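Local coordinates for protein imidazolonepropionase (Unidentified, PDB 2Q09) that hydrolyses a ring carbon-nitrogen bond of imidazolone-5-propanoate to give N-formimidoyl-L-glutamate, the third step of histidine degradation, at residues L299-V302 and V303-K307. Residues are numbered along the deposited sequence; the frame is centred on the assembly and turned at random.
Sequences LPPV and VALRK
Pro301 and Leu305 meet at the first turn of helix 302-307, where Leu305 N donates to Pro301 O at 2.9 Å with an N-H...O angle of 158°. One residue on, Arg306 N reaches Val302 O, also at 2.9 Å, so two successive i to i+4 bonds define the start of the helix with Pro301 as its N-cap. The side chain of Leu305 comes up to the oxygen end of the same carbonyl: CG lies 3.2 Å from Pro301 O, a position reached because CG stands beside the backbone N and anti to the carbonyl carbon (chi1 -74°). The pyrrolidine ring adds a looser apolar contact, its CB 4.2 Å from Ala304 CB. On another side of the turn, Val302 CG1 sits over one face of the Arg306 guanidinium, 3.8 Å above its plane and displaced toward the rim; a bend at chi3 (-70°) brings the group back there. Before the helix, Val302 N bonds to Pro300 O at 2.7 Å, closing an inverse gamma turn centred on Pro301. Further out, Ile274 of helix 271-280 packs against Pro301, Ala304 and Leu305, while Phe339 and Met312 touch Val302. Arg306 NH1 forms a salt bridge with Glu345. The Arg306 guanidinium thus combines an ionic partner with an aliphatic one on a face, an arrangement consistent with restricted rotation of this exposed side chain at the outside of the amidohydrolase barrel.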
loop_
_atom_site.group_PDB
_atom_site.type_symbol
_atom_site.label_atom_id
_atom_site.label_comp_id
_atom_site.label_asym_id
_atom_site.label_seq_id
_atom_site.Cartn_x
_atom_site.Cartn_y
_atom_site.Cartn_z
ATOM N N LEU A 299 16.374 4.366 12.222
ATOM C CA LEU A 299 15.312 5.105 11.540
ATOM C C LEU A 299 15.613 5.373 10.070
ATOM O O LEU A 299 16.762 5.572 9.691
ATOM C CB LEU A 299 15.099 6.442 12.239
ATOM C CG LEU A 299 14.651 6.395 13.700
ATOM C CD1 LEU A 299 15.348 7.488 14.489
ATOM C CD2 LEU A 299 13.149 6.541 13.782
ATOM N N PRO A 300 14.578 5.350 9.221
ATOM C CA PRO A 300 14.760 5.607 7.788
ATOM C C PRO A 300 15.263 7.050 7.685
ATOM O O PRO A 300 14.952 7.881 8.534
ATOM C CB PRO A 300 13.351 5.458 7.218
ATOM C CG PRO A 300 12.682 4.521 8.160
ATOM C CD PRO A 300 13.177 5.026 9.516
ATOM N N PRO A 301 16.073 7.364 6.667
ATOM C CA PRO A 301 16.604 8.721 6.500
ATOM C C PRO A 301 15.573 9.759 6.042
ATOM O O PRO A 301 15.699 10.358 4.965
ATOM C CB PRO A 301 17.722 8.520 5.474
ATOM C CG PRO A 301 17.122 7.480 4.574
ATOM C CD PRO A 301 16.519 6.496 5.564
ATOM N N VAL A 302 14.569 9.980 6.883
ATOM C CA VAL A 302 13.488 10.930 6.585
ATOM C C VAL A 302 13.992 12.345 6.286
ATOM O O VAL A 302 13.615 12.958 5.283
ATOM C CB VAL A 302 12.474 11.004 7.756
ATOM C CG1 VAL A 302 11.487 12.134 7.538
ATOM C CG2 VAL A 302 11.732 9.681 7.872
ATOM N N VAL A 303 14.843 12.870 7.160
ATOM C CA VAL A 303 15.370 14.214 6.958
ATOM C C VAL A 303 16.056 14.331 5.595
ATOM O O VAL A 303 15.798 15.263 4.844
ATOM C CB VAL A 303 16.369 14.595 8.080
ATOM C CG1 VAL A 303 17.030 15.927 7.768
ATOM C CG2 VAL A 303 15.634 14.680 9.408
ATOM N N ALA A 304 16.924 13.378 5.278
ATOM C CA ALA A 304 17.628 13.397 3.996
ATOM C C ALA A 304 16.675 13.250 2.810
ATOM O O ALA A 304 16.852 13.907 1.779
ATOM C CB ALA A 304 18.690 12.303 3.959
ATOM N N LEU A 305 15.672 12.389 2.945
ATOM C CA LEU A 305 14.702 12.200 1.870
ATOM C C LEU A 305 13.961 13.509 1.627
ATOM O O LEU A 305 13.676 13.872 0.487
ATOM C CB LEU A 305 13.697 11.105 2.228
ATOM C CG LEU A 305 14.205 9.663 2.177
ATOM C CD1 LEU A 305 13.133 8.738 2.760
ATOM C CD2 LEU A 305 14.526 9.267 0.729
ATOM N N ARG A 306 13.640 14.213 2.705
ATOM C CA ARG A 306 12.954 15.484 2.575
ATOM C C ARG A 306 13.847 16.493 1.870
ATOM O O ARG A 306 13.413 17.168 0.934
ATOM C CB ARG A 306 12.540 16.029 3.942
ATOM C CG ARG A 306 11.154 15.616 4.359
ATOM C CD ARG A 306 10.570 16.615 5.344
ATOM N NE ARG A 306 11.238 16.559 6.637
ATOM C CZ ARG A 306 10.707 16.018 7.727
ATOM N NH1 ARG A 306 9.496 15.484 7.683
ATOM N NH2 ARG A 306 11.385 16.022 8.865
ATOM N N LYS A 307 15.095 16.601 2.323
ATOM C CA LYS A 307 16.026 17.544 1.712
ATOM C C LYS A 307 16.170 17.305 0.217
ATOM O O LYS A 307 16.333 18.256 -0.548
ATOM C CB LYS A 307 17.396 17.442 2.371
ATOM C CG LYS A 307 17.427 17.994 3.780
ATOM C CD LYS A 307 18.799 17.818 4.398
ATOM C CE LYS A 307 18.853 18.434 5.779
ATOM N NZ LYS A 307 20.127 18.104 6.473
#